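Local coordinates for protein LEOA (Escherichia coli, PDB 4AUR) that probably binds and hydrolyses GTP as a bacterial dynamin of enterotoxigenic strains, with a GTPase domain joined to a long helical domain, at residues A[294-297]-A[298-301]; A[404-407]-A[408-412]. All coordinates share one frame; numbering follows the deposited sequence.

Contact 1 (A[294-297]-A[298-301]); sequences DELN and TFVE
L296 and V300, one turn apart in helix 275-343, meet on the buried side of this helical segment. L296 CD1 lies 3.7 Å from V300 CG2. L296 CG is anti to the backbone N (chi1 178°), which swings the end out to the side V300 occupies, and the CD1 branch meets CG2 there. F299 adds a looser touch. L296 CD1 stands at the edge of its ring, near the ring plane, 4.4 Å from CD2 of F299. Helix 547-567 packs over this side, with I549 on both F299 and V300. F415 of a loop touches L296. The polar side of the helix is more open. D294 and E301 are exposed. T298 is the side chain that turns back to the backbone. Its OG1 donates to the carbonyl O of D294 at 2.9 Å, and its backbone N donates to D294 O as well, at 3.1 Å. The two donors reach this oxygen from opposite faces of the carbonyl plane. A chi1 of -59° turns T298 OG1 toward that carbonyl of the preceding turn. The main-chain bonds then run on: F299 N to E295 O at 3.1 Å, V300 N to L296 O at 2.9 Å, and E301 N to N297 O at 2.8 Å. E295 points its carboxylate elsewhere, with OE1 bonded to ND1 of H292. The chemistry is consistent with an amphipathic segment: the T298 hydroxyl is bonded within its own helix, while L296, F299 and V300 face other helices and loops.

Contact 2 (A[404-407]-A[408-412]); sequences ESFL and SGLGE
The F406 ring carries L410 on one face. L410 CD2 sits 3.9 Å above the ring plane, offset toward the rim, and lies 4.0 Å from F406 CZ. The other methyl, L410 CD1, is 3.9 Å from F406 CE2. T298 of helix 275-343 comes from the other side of the ring, beyond the rim near CZ, and F299 touches F406 too. L410 bridges two neighbours, because its CD1 also comes within 4.0 Å of L407 CD2. The backbone runs on in a near-helical turn through L410, and its CB is directed at the preceding turn. L407 is buried and touches F299 of helix 275-343 and L433 of helix 430-447. The polar side lies at S408. Its OG donates to the carbonyl O of E404 at 2.9 Å, from above the carbonyl plane, 43° out of it. OG is beside the backbone N of S408 (chi1 -71°), which brings it back over the preceding turn. The backbone N of S408 makes only a weak bond to the same oxygen. OG is also bonded to NZ of K434, tying the helix end to helix 430-447. The next backbone bond, G409 N to F406 O at 3.1 Å, is weak and spans three residues instead of four. This is a C-terminal helix end in the dynamin-like helical domain: L410 packs back on F406 and L407, and G411, with positive phi (102°), is the first residue to leave helical angles.

How the contacts relate
The centres of the two contacts are 12 Å apart, and they touch directly. Contact 1 comes first along the chain, inside the long helix 275-343. Contact 2 follows at the end of helix 368-408 and in the loop that leads toward helix 430-447. Both belong to the dynamin-like helical domain. The shared interface is mostly apolar: T298 CB lies 3.6 Å from F406 CZ, E295 CG 3.7 Å from L410 CD2, and F299 CE1 3.7 Å from L407 CD1. Residues 404-412 thus end one helix against the first half of helix 275-343. Plain packing joins these parts of the elongated helical bundle, away from the nucleotide-binding fold.

Contact 1 (A[294-297]-A[298-301])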
ATOM      1  N   ASP A 294       1.941   0.637  -1.933  1.00 22.76           N
ATOM      2  CA  ASP A 294       1.735  -0.561  -1.139  1.00 24.38           C
ATOM      3  C   ASP A 294       1.275  -1.673  -2.051  1.00 24.54           C
ATOM      4  O   ASP A 294       1.703  -2.821  -1.918  1.00 23.22           O
ATOM      5  CB  ASP A 294       0.729  -0.347  -0.037  1.00 25.78           C
ATOM      6  CG  ASP A 294       0.765  -1.447   0.975  1.00 27.24           C
ATOM      7  OD1 ASP A 294       1.858  -1.815   1.456  1.00 28.27           O
ATOM      8  OD2 ASP A 294      -0.307  -1.957   1.295  1.00 32.49           O
ATOM      9  N   GLU A 295       0.424  -1.305  -3.006  1.00 24.34           N
ATOM     10  CA  GLU A 295      -0.009  -2.223  -4.026  1.00 22.81           C
ATOM     11  C   GLU A 295       1.218  -2.682  -4.775  1.00 22.46           C
ATOM     12  O   GLU A 295       1.464  -3.860  -4.847  1.00 21.88           O
ATOM     13  CB  GLU A 295      -0.997  -1.566  -4.960  1.00 23.06           C
ATOM     14  CG  GLU A 295      -2.406  -1.452  -4.401  1.00 24.21           C
ATOM     15  CD  GLU A 295      -3.238  -0.446  -5.183  1.00 25.36           C
ATOM     16  OE1 GLU A 295      -2.680   0.126  -6.139  1.00 24.83           O
ATOM     17  OE2 GLU A 295      -4.433  -0.203  -4.849  1.00 27.40           O
ATOM     18  N   LEU A 296       2.015  -1.755  -5.298  1.00 22.20           N
ATOM     19  CA  LEU A 296       3.188  -2.156  -6.099  1.00 20.72           C
ATOM     20  C   LEU A 296       4.137  -3.055  -5.324  1.00 21.41           C
ATOM     21  O   LEU A 296       4.651  -4.001  -5.895  1.00 24.11           O
ATOM     22  CB  LEU A 296       3.965  -0.960  -6.635  1.00 19.42           C
ATOM     23  CG  LEU A 296       5.208  -1.285  -7.436  1.00 18.75           C
ATOM     24  CD1 LEU A 296       4.830  -2.148  -8.615  1.00 19.80           C
ATOM     25  CD2 LEU A 296       5.913  -0.061  -7.936  1.00 18.33           C
ATOM     26  N   ASN A 297       4.362  -2.780  -4.048  1.00 20.75           N
ATOM     27  CA  ASN A 297       5.258  -3.602  -3.247  1.00 21.87           C
ATOM     28  C   ASN A 297       4.733  -5.023  -3.153  1.00 21.74           C
ATOM     29  O   ASN A 297       5.493  -5.958  -3.245  1.00 21.38           O
ATOM     30  CB  ASN A 297       5.455  -3.040  -1.799  1.00 21.68           C
ATOM     31  CG  ASN A 297       6.152  -1.667  -1.739  1.00 22.02           C
ATOM     32  OD1 ASN A 297       5.980  -0.942  -0.767  1.00 24.55           O
ATOM     33  ND2 ASN A 297       6.929  -1.305  -2.753  1.00 21.84           N
ATOM     34  N   THR A 298       3.428  -5.160  -2.931  1.00 23.48           N
ATOM     35  CA  THR A 298       2.788  -6.451  -2.834  1.00 23.70           C
ATOM     36  C   THR A 298       3.049  -7.239  -4.098  1.00 24.32           C
ATOM     37  O   THR A 298       3.269  -8.438  -4.049  1.00 28.09           O
ATOM     38  CB  THR A 298       1.259  -6.345  -2.686  1.00 24.14           C
ATOM     39  OG1 THR A 298       0.919  -5.599  -1.523  1.00 24.50           O
ATOM     40  CG2 THR A 298       0.634  -7.722  -2.551  1.00 25.62           C
ATOM     41  N   PHE A 299       3.020  -6.569  -5.237  1.00 24.81           N
ATOM     42  CA  PHE A 299       3.169  -7.270  -6.491  1.00 25.05           C
ATOM     43  C   PHE A 299       4.599  -7.670  -6.680  1.00 25.04           C
ATOM     44  O   PHE A 299       4.865  -8.759  -7.090  1.00 27.05           O
ATOM     45  CB  PHE A 299       2.738  -6.450  -7.714  1.00 25.02           C
ATOM     46  CG  PHE A 299       3.266  -7.028  -8.987  1.00 25.45           C
ATOM     47  CD1 PHE A 299       2.814  -8.264  -9.424  1.00 27.22           C
ATOM     48  CD2 PHE A 299       4.284  -6.430  -9.669  1.00 25.05           C
ATOM     49  CE1 PHE A 299       3.330  -8.860 -10.555  1.00 26.06           C
ATOM     50  CE2 PHE A 299       4.818  -7.023 -10.786  1.00 26.45           C
ATOM     51  CZ  PHE A 299       4.339  -8.237 -11.237  1.00 26.10           C
ATOM     52  N   VAL A 300       5.516  -6.763  -6.407  1.00 26.23           N
ATOM     53  CA  VAL A 300       6.920  -7.002  -6.669  1.00 26.02           C
ATOM     54  C   VAL A 300       7.469  -7.987  -5.680  1.00 28.10           C
ATOM     55  O   VAL A 300       8.336  -8.757  -6.028  1.00 33.01           O
ATOM     56  CB  VAL A 300       7.746  -5.725  -6.560  1.00 25.22           C
ATOM     57  CG1 VAL A 300       9.230  -6.018  -6.763  1.00 25.59           C
ATOM     58  CG2 VAL A 300       7.249  -4.687  -7.550  1.00 24.49           C
ATOM     59  N   GLU A 301       6.983  -7.962  -4.448  1.00 29.88           N
ATOM     60  CA  GLU A 301       7.429  -8.932  -3.463  1.00 32.65           C
ATOM     61  C   GLU A 301       6.965 -10.329  -3.903  1.00 31.54           C
ATOM     62  O   GLU A 301       7.781 -11.199  -4.151  1.00 30.12           O
ATOM     63  CB  GLU A 301       6.934  -8.545  -2.066  1.00 36.27           C
ATOM     64  CG  GLU A 301       6.632  -9.689  -1.100  1.00 40.88           C
ATOM     65  CD  GLU A 301       5.290  -9.479  -0.381  1.00 45.90           C
ATOM     66  OE1 GLU A 301       4.206  -9.728  -1.006  1.00 44.12           O
ATOM     67  OE2 GLU A 301       5.328  -9.040   0.796  1.00 45.04           O
TER

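Contact 2 (A[404-407]-A[408-412])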
ATOM      1  N   GLU A 404      -1.452 -12.187 -12.160  1.00 33.40           N
ATOM      2  CA  GLU A 404      -2.334 -11.581 -13.150  1.00 35.65           C
ATOM      3  C   GLU A 404      -3.564 -11.019 -12.461  1.00 35.07           C
ATOM      4  O   GLU A 404      -4.002  -9.899 -12.723  1.00 35.95           O
ATOM      5  CB  GLU A 404      -2.780 -12.624 -14.175  1.00 40.69           C
ATOM      6  CG  GLU A 404      -3.881 -12.118 -15.116  1.00 45.55           C
ATOM      7  CD  GLU A 404      -4.751 -13.207 -15.756  1.00 50.32           C
ATOM      8  OE1 GLU A 404      -4.755 -14.390 -15.291  1.00 51.16           O
ATOM      9  OE2 GLU A 404      -5.450 -12.854 -16.744  1.00 48.82           O
ATOM     10  N   SER A 405      -4.117 -11.836 -11.574  1.00 33.58           N
ATOM     11  CA  SER A 405      -5.374 -11.569 -10.898  1.00 31.05           C
ATOM     12  C   SER A 405      -5.229 -10.470  -9.850  1.00 28.69           C
ATOM     13  O   SER A 405      -6.178  -9.771  -9.570  1.00 27.94           O
ATOM     14  CB  SER A 405      -5.862 -12.883 -10.272  1.00 32.17           C
ATOM     15  OG  SER A 405      -6.962 -12.719  -9.412  1.00 33.63           O
ATOM     16  N   PHE A 406      -4.045 -10.323  -9.264  1.00 26.91           N
ATOM     17  CA  PHE A 406      -3.786  -9.234  -8.346  1.00 25.24           C
ATOM     18  C   PHE A 406      -3.760  -7.939  -9.147  1.00 26.03           C
ATOM     19  O   PHE A 406      -4.543  -7.018  -8.878  1.00 27.37           O
ATOM     20  CB  PHE A 406      -2.476  -9.427  -7.604  1.00 24.30           C
ATOM     21  CG  PHE A 406      -2.119  -8.270  -6.712  1.00 24.15           C
ATOM     22  CD1 PHE A 406      -2.720  -8.119  -5.479  1.00 24.09           C
ATOM     23  CD2 PHE A 406      -1.195  -7.324  -7.109  1.00 22.38           C
ATOM     24  CE1 PHE A 406      -2.407  -7.041  -4.658  1.00 22.81           C
ATOM     25  CE2 PHE A 406      -0.868  -6.271  -6.282  1.00 21.76           C
ATOM     26  CZ  PHE A 406      -1.480  -6.121  -5.070  1.00 21.46           C
ATOM     27  N   LEU A 407      -2.889  -7.902 -10.155  1.00 24.49           N
ATOM     28  CA  LEU A 407      -2.776  -6.768 -11.069  1.00 22.78           C
ATOM     29  C   LEU A 407      -4.062  -6.402 -11.799  1.00 24.45           C
ATOM     30  O   LEU A 407      -4.206  -5.277 -12.222  1.00 26.05           O
ATOM     31  CB  LEU A 407      -1.698  -7.027 -12.106  1.00 21.40           C
ATOM     32  CG  LEU A 407      -0.259  -7.174 -11.622  1.00 21.03           C
ATOM     33  CD1 LEU A 407       0.598  -7.594 -12.787  1.00 22.01           C
ATOM     34  CD2 LEU A 407       0.302  -5.893 -11.075  1.00 21.51           C
ATOM     35  N   SER A 408      -4.998  -7.326 -11.978  1.00 25.91           N
ATOM     36  CA  SER A 408      -6.225  -6.985 -12.705  1.00 25.86           C
ATOM     37  C   SER A 408      -7.161  -6.180 -11.829  1.00 27.07           C
ATOM     38  O   SER A 408      -7.935  -5.371 -12.342  1.00 29.85           O
ATOM     39  CB  SER A 408      -6.942  -8.245 -13.196  1.00 26.14           C
ATOM     40  OG  SER A 408      -6.235  -8.867 -14.259  1.00 25.19           O
ATOM     41  N   GLY A 409      -7.081  -6.410 -10.513  1.00 27.42           N
ATOM     42  CA  GLY A 409      -7.903  -5.715  -9.523  1.00 27.27           C
ATOM     43  C   GLY A 409      -7.362  -4.375  -9.059  1.00 27.93           C
ATOM     44  O   GLY A 409      -7.938  -3.746  -8.171  1.00 28.51           O
ATOM     45  N   LEU A 410      -6.252  -3.926  -9.632  1.00 27.23           N
ATOM     46  CA  LEU A 410      -5.683  -2.649  -9.227  1.00 27.48           C
ATOM     47  C   LEU A 410      -6.323  -1.501  -9.985  1.00 29.53           C
ATOM     48  O   LEU A 410      -6.463  -0.416  -9.436  1.00 31.79           O
ATOM     49  CB  LEU A 410      -4.170  -2.636  -9.437  1.00 25.75           C
ATOM     50  CG  LEU A 410      -3.409  -3.656  -8.581  1.00 24.96           C
ATOM     51  CD1 LEU A 410      -1.907  -3.479  -8.750  1.00 23.37           C
ATOM     52  CD2 LEU A 410      -3.785  -3.577  -7.106  1.00 23.45           C
ATOM     53  N   GLY A 411      -6.707  -1.747 -11.242  1.00 30.63           N
ATOM     54  CA  GLY A 411      -7.222  -0.701 -12.124  1.00 30.73           C
ATOM     55  C   GLY A 411      -6.108  -0.309 -13.060  1.00 30.85           C
ATOM     56  O   GLY A 411      -4.952  -0.464 -12.711  1.00 32.10           O
ATOM     57  N   GLU A 412      -6.409   0.205 -14.243  1.00 30.47           N
ATOM     58  CA  GLU A 412      -5.322   0.413 -15.208  1.00 32.93           C
ATOM     59  C   GLU A 412      -4.518   1.660 -14.883  1.00 31.25           C
ATOM     60  O   GLU A 412      -3.429   1.822 -15.400  1.00 30.61           O
ATOM     61  CB  GLU A 412      -5.822   0.464 -16.656  1.00 36.16           C
ATOM     62  CG  GLU A 412      -5.118  -0.512 -17.599  1.00 40.43           C
ATOM     63  CD  GLU A 412      -3.664  -0.145 -17.914  1.00 40.54           C
ATOM     64  OE1 GLU A 412      -3.388   0.598 -18.899  1.00 42.12           O
ATOM     65  OE2 GLU A 412      -2.789  -0.650 -17.195  1.00 37.39           O
TER